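Local coordinates for protein putative acetyltransferase (Streptococcus mutans, PDB 4E2A) that is a putative GNAT-family acetyltransferase that probably transfers acyl groups, other than amino-acyl ones, from a coenzyme A donor to a substrate not yet identified, at residues B[91-96]-B[114-119]; B[107-112]-B[126-131]; B[56-61]-B[132-137]; B[49-54]-B[96-101]. One frame throughout, in Å; residues are numbered along the deposited sequence.

How the contacts relate
Contact 2 is the core of the set: antiparallel strands 104-113 and 125-133 joined by backbone bonds, with Leu109, Val111 and Ile128 on one sheet face and mostly polar side chains on the other. Contact 4 is also buried but apolar, laying helix 48-63 against strand 94-101 without a hydrogen bond. The same helix, further along, makes contact 3 with the end of strand 125-133, where the packing gives way to a carboxylate, a lysine and waters. Contact 1 is a surface contact of serines and acidic groups, about 23 Å from contact 3 between centres. It shares Thr96 with contact 4 and touches contact 2 through Thr118 and Glu127.

Contact 1 (B[91-96]-B[114-119]); sequences DKESET and GSSQTE
Two carboxylates, those of Asp91 and Glu93, face the serines of 114-119, and each is met differently. Ser116 OG donates to Asp91 OD2 at 2.6 Å on the syn lone pair, the side nearer the other oxygen. OD1 is taken on its anti side by Glu93 N, about 30° out of the plane, at 2.7 Å; this is an Asx turn, within a type I turn from Asp91 to Ser94. In Glu93 both donors go to one oxygen: Ser115 OG reaches OE1 at 2.7 Å almost end-on to the C-O bond, while Ser115 N comes from above the carboxylate plane at 3.0 Å. With chi1 at 62° the hydroxyl of Ser115 lies close to its own N, so OG and N can both reach OE1. OE2 lies 3.3 Å from Gly114 CA. The contact ties the turn between helix 82-90 and strand 94-101 to the loop joining strands 104-113 and 125-133 of the GNAT sheet. With neutral hydroxyl and amide donors on both acids, the carboxylates are probably stabilised as anions here without a cation across the contact.

Contact 2 (B[107-112]-B[126-131]); sequences GFLKVN and FEIQRL
Strands 107-112 and 126-131 run antiparallel, their axes 4.6 Å apart at closest, with Lys110-Arg130 and Asn112-Glu127 as hydrogen-bonded pairs and Leu109-Leu131 and Val111-Ile128 as non-hydrogen-bonded ones. The Asn112-Glu127 pair is regular, bonded both ways, Glu127 N reaching Asn112 O at 2.7 Å. At Lys110 the register slips by one: its O accepts from Gln129 N at 3.0 Å and more weakly from Arg130 N, so Gln129 and Arg130 together face a single residue. This is a classic beta bulge, and a bulge in this fourth strand, 125-133, is a recurring feature of the GNAT fold, where it lies near the acetyl-CoA site. Because of it Gln129 emerges beside Lys110, the two side chains lying alongside. The lysine is extended until chi4 (-88°) turns NZ onto Gln129 OE1 at 2.7 Å, in the plane of that carbonyl, and water 1 joins NZ to Gln129 NE2. Arg130 stretches out next to them, its CD at the edge of the Phe108 ring, 3.9 Å from CE1; its NH1 makes a salt bridge with Glu88. Across the sheet, on the face of Leu109 and Val111, the contacts are apolar. Val111 CB lies 3.6 Å from Phe126 CZ, and Leu109 CD1 rests against Ile128 CG2 at 4.0 Å, with helix 142-157 packing over Leu109 and Phe126.

Contact 3 (B[56-61]-B[132-137]); sequences IQTFRE and YILKAY
This is a partly buried helix-to-strand contact in the GNAT fold: helix 48-63 meets the end of strand 125-133 and the 3-10 turn that follows it. That turn leads to Gln138, which opens a Gln-x-x-Gly-x-Gly sequence of the kind that binds the pyrophosphate of acetyl-CoA in this family. The inner part of the contact is packing. Thr58 CB sits 3.6 Å from Tyr132 CB, and its methyl, CG2, comes within 3.8 Å of Leu134 CD2, the two side chains crossing near a right angle. The hydroxyl of Thr58 is turned back to bond its own helix at Ile54 O. Tyr132 lies beside Phe59, its OH 3.9 Å from Phe59 CD2; the Phe59 ring stacks on Phe75 and packs on Val196 of the second subunit. Toward solvent the contact becomes polar. Glu61 and Lys135 run antiparallel, side by side, without a salt bridge: the lysine, bent at chi2 and chi3, folds its aliphatic part over Glu61 CB, and NZ donates to Glu61 O at 2.9 Å. The carboxylate instead accepts from the backbone of the turn. Lys135 N points at OE1 almost straight, 169° over 2.9 Å, and water 2 links that oxygen to Ile133 O. The other oxygen, OE2, holds water 3 at 2.7 Å, and this water accepts from Ala136 N.

Contact 4 (B[49-54]-B[96-101]); sequences SLLQKI and TYFILM
Phe98 carries this contact, standing off strand 96-101 and driving its ring against helix 49-54. From CB the chain leaves with CG anti to the carbonyl carbon (chi1 -78°), a turn that sends the ring across to the helix, and the far carbons do the touching. CE1 meets two side chains, Ile54 CG2 and Leu51 CD1, each at 3.9 Å; Ile54 runs alongside the ring, pointing the other way. CE2, on the other flank, has Leu50 CD2 at 4.1 Å. At the tip, CZ lies 4.0 Å from Leu50 CG and is close to the helix backbone, with Leu51 N 3.8 Å away at the ring edge and near its plane. The helix thus receives the phenyl group edge first, between Leu50 and Ile54. It is the first helix of the GNAT fold, lying across the sheet: the axes of the two segments pass 10.8 Å apart at 75°. Two residues earlier on the same strand, Thr96 turns its methyl to Leu51, CG2 and CD1 approaching tip to tip at 4.2 Å. Phe108 of the neighbouring strand 104-113 packs on both Phe98 and Ile54, and Leu85 of helix 82-90 lies against Leu51.

Contact 1 (B[91-96]-B[114-119])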
# COMPACT_ATOMS: atom_id res chain seq x y z
N ASP B 91 -22.05 -2.39 -2.51
CA ASP B 91 -21.37 -3.34 -1.63
C ASP B 91 -22.18 -3.57 -0.33
O ASP B 91 -22.47 -2.64 0.41
CB ASP B 91 -19.96 -2.81 -1.34
CG ASP B 91 -19.13 -3.73 -0.46
OD1 ASP B 91 -19.71 -4.57 0.25
OD2 ASP B 91 -17.89 -3.59 -0.48
N LYS B 92 -22.52 -4.83 -0.05
CA LYS B 92 -23.34 -5.15 1.12
C LYS B 92 -22.58 -5.03 2.44
O LYS B 92 -23.19 -4.95 3.51
CB LYS B 92 -23.89 -6.57 1.00
CG LYS B 92 -24.42 -6.93 -0.38
CD LYS B 92 -25.71 -6.18 -0.71
CE LYS B 92 -26.91 -6.79 0.00
NZ LYS B 92 -28.20 -6.35 -0.61
N GLU B 93 -21.26 -5.06 2.39
CA GLU B 93 -20.47 -5.01 3.61
C GLU B 93 -19.79 -3.65 3.80
O GLU B 93 -18.71 -3.56 4.39
CB GLU B 93 -19.45 -6.15 3.63
CG GLU B 93 -20.12 -7.54 3.76
CD GLU B 93 -19.12 -8.67 3.98
OE1 GLU B 93 -18.23 -8.86 3.12
OE2 GLU B 93 -19.25 -9.36 5.01
N SER B 94 -20.40 -2.61 3.25
CA SER B 94 -19.87 -1.26 3.39
C SER B 94 -21.00 -0.24 3.36
O SER B 94 -22.03 -0.47 2.73
CB SER B 94 -18.88 -0.96 2.25
OG SER B 94 -18.41 0.38 2.30
N GLU B 95 -20.83 0.89 4.03
CA GLU B 95 -21.80 1.95 3.84
C GLU B 95 -21.14 3.29 3.59
O GLU B 95 -20.07 3.58 4.15
CB GLU B 95 -22.80 2.01 4.98
CG GLU B 95 -23.82 0.86 4.91
CD GLU B 95 -24.56 0.66 6.21
OE1 GLU B 95 -24.17 1.29 7.21
OE2 GLU B 95 -25.53 -0.14 6.24
N THR B 96 -21.74 4.07 2.71
CA THR B 96 -21.29 5.45 2.53
C THR B 96 -22.40 6.43 2.91
O THR B 96 -23.56 6.30 2.46
CB THR B 96 -20.84 5.70 1.08
OG1 THR B 96 -19.79 4.79 0.73
CG2 THR B 96 -20.32 7.13 0.91
N GLY B 114 -16.69 -7.12 7.42
CA GLY B 114 -16.56 -8.35 6.65
C GLY B 114 -15.37 -8.32 5.69
O GLY B 114 -14.28 -7.84 6.04
N SER B 115 -15.58 -8.82 4.48
CA SER B 115 -14.50 -8.89 3.49
C SER B 115 -14.22 -7.53 2.84
O SER B 115 -13.20 -7.35 2.18
CB SER B 115 -14.82 -9.93 2.40
OG SER B 115 -15.99 -9.55 1.69
N SER B 116 -15.12 -6.57 3.05
CA SER B 116 -14.95 -5.25 2.46
C SER B 116 -13.96 -4.35 3.21
O SER B 116 -13.62 -3.26 2.74
CB SER B 116 -16.31 -4.54 2.31
OG SER B 116 -17.12 -5.24 1.39
N GLN B 117 -13.48 -4.80 4.36
CA GLN B 117 -12.46 -4.03 5.04
C GLN B 117 -11.23 -3.95 4.14
O GLN B 117 -10.95 -4.86 3.36
CB GLN B 117 -12.10 -4.63 6.40
CG GLN B 117 -13.29 -4.80 7.37
CD GLN B 117 -12.89 -5.55 8.63
OE1 GLN B 117 -12.22 -5.02 9.52
NE2 GLN B 117 -13.30 -6.81 8.71
N THR B 118 -10.50 -2.85 4.24
CA THR B 118 -9.32 -2.66 3.41
C THR B 118 -8.21 -3.65 3.77
O THR B 118 -7.37 -3.98 2.94
CB THR B 118 -8.77 -1.22 3.49
OG1 THR B 118 -8.35 -0.92 4.83
CG2 THR B 118 -9.84 -0.22 3.06
N GLU B 119 -8.22 -4.11 5.02
CA GLU B 119 -7.24 -5.08 5.51
C GLU B 119 -7.89 -6.01 6.51
O GLU B 119 -8.73 -5.58 7.30
CB GLU B 119 -6.05 -4.36 6.16
CG GLU B 119 -5.19 -3.58 5.19
CD GLU B 119 -4.10 -2.76 5.87
OE1 GLU B 119 -4.27 -2.41 7.06
OE2 GLU B 119 -3.08 -2.45 5.20

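Contact 2 (B[107-112]-B[126-131])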
# COMPACT_ATOMS: atom_id res chain seq x y z
N GLY B 107 -20.13 16.78 3.46
CA GLY B 107 -19.05 15.83 3.66
C GLY B 107 -19.54 14.40 3.55
O GLY B 107 -20.72 14.15 3.32
N PHE B 108 -18.62 13.45 3.70
CA PHE B 108 -18.97 12.05 3.54
C PHE B 108 -18.12 11.11 4.40
O PHE B 108 -17.04 11.46 4.89
CB PHE B 108 -18.97 11.65 2.05
CG PHE B 108 -17.60 11.50 1.46
CD1 PHE B 108 -16.99 10.25 1.41
CD2 PHE B 108 -16.91 12.61 0.98
CE1 PHE B 108 -15.72 10.10 0.87
CE2 PHE B 108 -15.63 12.47 0.44
CZ PHE B 108 -15.03 11.22 0.39
N LEU B 109 -18.64 9.89 4.56
CA LEU B 109 -18.13 8.94 5.51
C LEU B 109 -18.21 7.55 4.87
O LEU B 109 -19.27 7.17 4.38
CB LEU B 109 -18.96 8.98 6.81
CG LEU B 109 -18.83 7.72 7.69
CD1 LEU B 109 -17.42 7.62 8.29
CD2 LEU B 109 -19.94 7.63 8.79
N LYS B 110 -17.10 6.80 4.84
CA LYS B 110 -17.22 5.41 4.38
C LYS B 110 -16.80 4.43 5.47
O LYS B 110 -15.71 4.57 6.05
CB LYS B 110 -16.45 5.15 3.07
CG LYS B 110 -16.54 3.70 2.55
CD LYS B 110 -15.73 3.53 1.25
CE LYS B 110 -16.02 2.17 0.58
NZ LYS B 110 -15.15 1.04 1.06
N VAL B 111 -17.67 3.46 5.75
CA VAL B 111 -17.35 2.42 6.74
C VAL B 111 -17.40 1.00 6.15
O VAL B 111 -18.14 0.75 5.22
CB VAL B 111 -18.26 2.53 8.00
CG1 VAL B 111 -17.91 3.82 8.78
CG2 VAL B 111 -19.72 2.51 7.61
N ASN B 112 -16.57 0.09 6.66
CA ASN B 112 -16.50 -1.26 6.14
C ASN B 112 -16.56 -2.33 7.23
O ASN B 112 -16.14 -2.09 8.37
CB ASN B 112 -15.19 -1.51 5.37
CG ASN B 112 -14.87 -0.43 4.37
OD1 ASN B 112 -13.73 0.03 4.30
ND2 ASN B 112 -15.83 -0.05 3.55
N PHE B 126 -14.95 -3.63 12.50
CA PHE B 126 -15.64 -2.59 11.74
C PHE B 126 -14.61 -1.46 11.50
O PHE B 126 -13.98 -0.98 12.43
CB PHE B 126 -16.82 -2.10 12.61
CG PHE B 126 -17.70 -1.04 11.99
CD1 PHE B 126 -19.02 -1.35 11.63
CD2 PHE B 126 -17.28 0.26 11.88
CE1 PHE B 126 -19.87 -0.38 11.10
CE2 PHE B 126 -18.13 1.26 11.35
CZ PHE B 126 -19.42 0.93 10.96
N GLU B 127 -14.47 -1.04 10.24
CA GLU B 127 -13.43 -0.10 9.83
C GLU B 127 -14.01 1.27 9.47
O GLU B 127 -14.98 1.35 8.74
CB GLU B 127 -12.67 -0.65 8.60
CG GLU B 127 -11.67 0.35 8.00
CD GLU B 127 -11.06 -0.13 6.67
OE1 GLU B 127 -11.50 -1.15 6.13
OE2 GLU B 127 -10.14 0.54 6.17
N ILE B 128 -13.43 2.33 10.00
CA ILE B 128 -13.75 3.67 9.52
C ILE B 128 -12.67 4.04 8.50
O ILE B 128 -11.51 4.24 8.87
CB ILE B 128 -13.84 4.69 10.67
CG1 ILE B 128 -14.86 4.22 11.72
CG2 ILE B 128 -14.24 6.06 10.13
CD1 ILE B 128 -14.69 4.91 13.09
N GLN B 129 -13.05 4.06 7.22
CA GLN B 129 -12.08 4.15 6.12
C GLN B 129 -11.88 5.59 5.62
O GLN B 129 -10.74 6.02 5.42
CB GLN B 129 -12.51 3.25 4.94
CG GLN B 129 -11.48 3.22 3.77
CD GLN B 129 -12.07 2.74 2.44
OE1 GLN B 129 -13.09 2.06 2.40
NE2 GLN B 129 -11.41 3.10 1.34
N ARG B 130 -12.98 6.30 5.39
CA ARG B 130 -12.94 7.65 4.84
C ARG B 130 -13.82 8.64 5.61
O ARG B 130 -14.98 8.34 5.91
CB ARG B 130 -13.44 7.67 3.38
CG ARG B 130 -12.50 7.10 2.35
CD ARG B 130 -13.12 7.14 0.93
NE ARG B 130 -12.27 6.39 0.03
CZ ARG B 130 -12.70 5.71 -1.03
NH1 ARG B 130 -14.00 5.68 -1.33
NH2 ARG B 130 -11.82 5.06 -1.79
N LEU B 131 -13.28 9.82 5.88
CA LEU B 131 -14.11 10.90 6.43
C LEU B 131 -13.55 12.26 6.00
O LEU B 131 -12.46 12.63 6.42
CB LEU B 131 -14.20 10.78 7.98
CG LEU B 131 -15.34 11.54 8.71
CD1 LEU B 131 -15.45 11.20 10.20
CD2 LEU B 131 -15.17 13.06 8.56
O HOH W 1 -12.91 1.98 -0.75

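Contact 3 (B[56-61]-B[132-137])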
# COMPACT_ATOMS: atom_id res chain seq x y z
N ILE B 56 -14.14 14.11 -5.10
CA ILE B 56 -13.04 14.75 -5.82
C ILE B 56 -12.68 16.10 -5.19
O ILE B 56 -11.51 16.43 -4.96
CB ILE B 56 -13.33 14.88 -7.32
CG1 ILE B 56 -13.29 13.49 -7.97
CG2 ILE B 56 -12.33 15.82 -7.98
CD1 ILE B 56 -13.77 13.47 -9.42
N GLN B 57 -13.70 16.89 -4.89
CA GLN B 57 -13.42 18.21 -4.38
C GLN B 57 -12.67 18.18 -3.04
O GLN B 57 -11.73 18.95 -2.85
CB GLN B 57 -14.67 19.07 -4.29
CG GLN B 57 -14.28 20.54 -4.11
CD GLN B 57 -15.48 21.44 -3.95
OE1 GLN B 57 -15.40 22.47 -3.27
NE2 GLN B 57 -16.59 21.08 -4.58
N THR B 58 -13.08 17.29 -2.13
CA THR B 58 -12.40 17.17 -0.84
C THR B 58 -10.96 16.66 -0.99
O THR B 58 -10.08 17.05 -0.23
CB THR B 58 -13.19 16.31 0.18
OG1 THR B 58 -13.49 15.01 -0.36
CG2 THR B 58 -14.51 17.01 0.54
N PHE B 59 -10.73 15.79 -1.98
CA PHE B 59 -9.39 15.24 -2.16
C PHE B 59 -8.46 16.36 -2.66
O PHE B 59 -7.33 16.52 -2.19
CB PHE B 59 -9.40 14.04 -3.11
CG PHE B 59 -8.13 13.20 -3.03
CD1 PHE B 59 -7.02 13.50 -3.81
CD2 PHE B 59 -8.04 12.12 -2.15
CE1 PHE B 59 -5.86 12.73 -3.74
CE2 PHE B 59 -6.88 11.34 -2.07
CZ PHE B 59 -5.79 11.65 -2.87
N ARG B 60 -8.98 17.13 -3.60
CA ARG B 60 -8.29 18.29 -4.17
C ARG B 60 -7.97 19.31 -3.07
O ARG B 60 -6.82 19.75 -2.93
CB ARG B 60 -9.21 18.92 -5.23
CG ARG B 60 -8.55 19.89 -6.18
CD ARG B 60 -9.58 20.44 -7.19
NE ARG B 60 -10.20 19.38 -7.98
CZ ARG B 60 -9.92 19.13 -9.26
NH1 ARG B 60 -9.03 19.87 -9.91
NH2 ARG B 60 -10.54 18.15 -9.90
N GLU B 61 -8.97 19.66 -2.27
CA GLU B 61 -8.75 20.56 -1.13
C GLU B 61 -7.69 20.08 -0.15
O GLU B 61 -6.93 20.88 0.40
CB GLU B 61 -10.07 20.81 -0.38
CG GLU B 61 -11.05 21.64 -1.17
CD GLU B 61 -12.43 21.74 -0.52
OE1 GLU B 61 -12.70 21.03 0.48
OE2 GLU B 61 -13.24 22.55 -1.03
N TYR B 132 -14.30 12.96 5.14
CA TYR B 132 -13.94 14.26 4.61
C TYR B 132 -15.04 15.28 4.82
O TYR B 132 -16.23 14.98 4.66
CB TYR B 132 -13.67 14.17 3.09
CG TYR B 132 -12.41 13.44 2.69
CD1 TYR B 132 -11.21 14.13 2.49
CD2 TYR B 132 -12.42 12.06 2.49
CE1 TYR B 132 -10.07 13.46 2.11
CE2 TYR B 132 -11.29 11.39 2.11
CZ TYR B 132 -10.12 12.09 1.91
OH TYR B 132 -8.99 11.41 1.53
N ILE B 133 -14.66 16.50 5.16
CA ILE B 133 -15.60 17.62 5.22
C ILE B 133 -15.12 18.67 4.23
O ILE B 133 -13.93 19.05 4.25
CB ILE B 133 -15.68 18.26 6.64
CG1 ILE B 133 -16.08 17.22 7.70
CG2 ILE B 133 -16.63 19.48 6.64
CD1 ILE B 133 -17.51 16.67 7.58
N LEU B 134 -16.01 19.11 3.34
CA LEU B 134 -15.74 20.27 2.47
C LEU B 134 -15.22 21.50 3.25
O LEU B 134 -15.78 21.89 4.28
CB LEU B 134 -17.00 20.67 1.70
CG LEU B 134 -17.37 19.93 0.41
CD1 LEU B 134 -18.73 20.39 -0.06
CD2 LEU B 134 -16.31 20.12 -0.70
N LYS B 135 -14.15 22.11 2.73
CA LYS B 135 -13.57 23.28 3.39
C LYS B 135 -14.60 24.37 3.68
O LYS B 135 -14.53 25.03 4.72
CB LYS B 135 -12.43 23.86 2.54
CG LYS B 135 -11.15 24.01 3.33
CD LYS B 135 -10.02 23.18 2.72
CE LYS B 135 -9.42 23.89 1.51
NZ LYS B 135 -8.04 23.42 1.19
N ALA B 136 -15.54 24.58 2.77
CA ALA B 136 -16.55 25.62 2.98
C ALA B 136 -17.40 25.31 4.21
O ALA B 136 -18.07 26.20 4.72
CB ALA B 136 -17.43 25.84 1.73
N TYR B 137 -17.38 24.06 4.68
CA TYR B 137 -18.19 23.65 5.83
C TYR B 137 -17.40 23.22 7.07
O TYR B 137 -17.98 22.68 8.01
CB TYR B 137 -19.16 22.51 5.47
CG TYR B 137 -20.24 22.91 4.51
CD1 TYR B 137 -21.48 23.38 4.96
CD2 TYR B 137 -20.04 22.80 3.14
CE1 TYR B 137 -22.47 23.75 4.06
CE2 TYR B 137 -21.02 23.17 2.24
CZ TYR B 137 -22.23 23.64 2.70
OH TYR B 137 -23.18 24.00 1.78
O HOH W 2 -11.87 19.35 2.31
O HOH W 3 -15.38 23.74 0.04

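Contact 4 (B[49-54]-B[96-101])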
# COMPACT_ATOMS: atom_id res chain seq x y z
N SER B 49 -23.35 10.77 -8.81
CA SER B 49 -22.56 11.84 -9.40
C SER B 49 -22.22 12.89 -8.37
O SER B 49 -21.16 13.40 -8.34
CB SER B 49 -23.26 12.47 -10.58
OG SER B 49 -23.52 11.52 -11.58
N LEU B 50 -23.16 13.15 -7.50
CA LEU B 50 -22.97 14.03 -6.38
C LEU B 50 -21.81 13.52 -5.50
O LEU B 50 -20.89 14.22 -5.22
CB LEU B 50 -24.28 14.15 -5.63
CG LEU B 50 -24.30 15.05 -4.44
CD1 LEU B 50 -23.51 16.31 -4.61
CD2 LEU B 50 -25.67 15.30 -3.94
N LEU B 51 -21.83 12.26 -5.17
CA LEU B 51 -20.77 11.65 -4.43
C LEU B 51 -19.40 11.79 -5.09
O LEU B 51 -18.47 12.14 -4.45
CB LEU B 51 -21.10 10.20 -4.20
CG LEU B 51 -20.03 9.40 -3.49
CD1 LEU B 51 -19.72 9.93 -2.15
CD2 LEU B 51 -20.28 7.93 -3.51
N GLN B 52 -19.33 11.52 -6.38
CA GLN B 52 -18.06 11.63 -7.09
C GLN B 52 -17.55 13.06 -6.94
O GLN B 52 -16.37 13.30 -6.67
CB GLN B 52 -18.23 11.26 -8.59
CG GLN B 52 -16.99 11.53 -9.44
CD GLN B 52 -17.19 11.24 -10.93
OE1 GLN B 52 -18.02 11.87 -11.59
NE2 GLN B 52 -16.44 10.26 -11.47
N LYS B 53 -18.47 14.02 -7.09
CA LYS B 53 -18.11 15.44 -7.04
C LYS B 53 -17.48 15.83 -5.69
O LYS B 53 -16.40 16.44 -5.64
CB LYS B 53 -19.33 16.31 -7.35
CG LYS B 53 -19.11 17.81 -7.17
CD LYS B 53 -20.30 18.60 -7.71
CE LYS B 53 -20.18 20.11 -7.44
NZ LYS B 53 -19.20 20.78 -8.36
N ILE B 54 -18.16 15.47 -4.61
CA ILE B 54 -17.67 15.86 -3.31
C ILE B 54 -16.39 15.09 -2.98
O ILE B 54 -15.45 15.66 -2.43
CB ILE B 54 -18.74 15.70 -2.20
CG1 ILE B 54 -18.21 16.28 -0.89
CG2 ILE B 54 -19.08 14.24 -1.98
CD1 ILE B 54 -19.32 16.56 0.13
N THR B 96 -21.74 4.07 2.71
CA THR B 96 -21.29 5.45 2.53
C THR B 96 -22.40 6.43 2.91
O THR B 96 -23.56 6.30 2.46
CB THR B 96 -20.84 5.70 1.08
OG1 THR B 96 -19.79 4.79 0.73
CG2 THR B 96 -20.32 7.13 0.91
N TYR B 97 -22.03 7.43 3.71
CA TYR B 97 -22.98 8.43 4.22
C TYR B 97 -22.60 9.85 3.77
O TYR B 97 -21.41 10.16 3.61
CB TYR B 97 -23.01 8.42 5.75
CG TYR B 97 -23.52 7.13 6.35
CD1 TYR B 97 -24.86 6.96 6.64
CD2 TYR B 97 -22.64 6.08 6.63
CE1 TYR B 97 -25.34 5.80 7.17
CE2 TYR B 97 -23.11 4.89 7.17
CZ TYR B 97 -24.46 4.76 7.44
OH TYR B 97 -24.97 3.61 7.97
N PHE B 98 -23.62 10.69 3.57
CA PHE B 98 -23.44 12.13 3.48
C PHE B 98 -23.78 12.73 4.83
O PHE B 98 -24.67 12.23 5.55
CB PHE B 98 -24.41 12.77 2.47
CG PHE B 98 -24.01 12.62 1.01
CD1 PHE B 98 -22.70 12.63 0.62
CD2 PHE B 98 -24.99 12.48 0.04
CE1 PHE B 98 -22.34 12.50 -0.73
CE2 PHE B 98 -24.65 12.33 -1.31
CZ PHE B 98 -23.32 12.34 -1.69
N ILE B 99 -23.09 13.81 5.18
CA ILE B 99 -23.63 14.71 6.19
C ILE B 99 -24.05 15.95 5.44
O ILE B 99 -23.31 16.48 4.60
CB ILE B 99 -22.66 15.03 7.34
CG1 ILE B 99 -23.35 15.94 8.37
CG2 ILE B 99 -21.39 15.68 6.83
CD1 ILE B 99 -22.62 16.02 9.70
N LEU B 100 -25.24 16.40 5.72
CA LEU B 100 -25.87 17.46 4.98
C LEU B 100 -26.18 18.66 5.84
O LEU B 100 -26.53 18.54 6.98
CB LEU B 100 -27.15 16.97 4.33
CG LEU B 100 -27.02 15.92 3.26
CD1 LEU B 100 -27.56 14.60 3.63
CD2 LEU B 100 -27.62 16.43 2.04
N MET B 101 -26.04 19.83 5.26
CA MET B 101 -26.37 21.07 5.91
C MET B 101 -27.40 21.83 5.07
O MET B 101 -27.16 22.20 3.95
CB MET B 101 -25.12 21.89 6.14
CG MET B 101 -25.39 23.28 6.50
SD MET B 101 -25.36 23.41 8.22
CE MET B 101 -23.81 24.14 8.35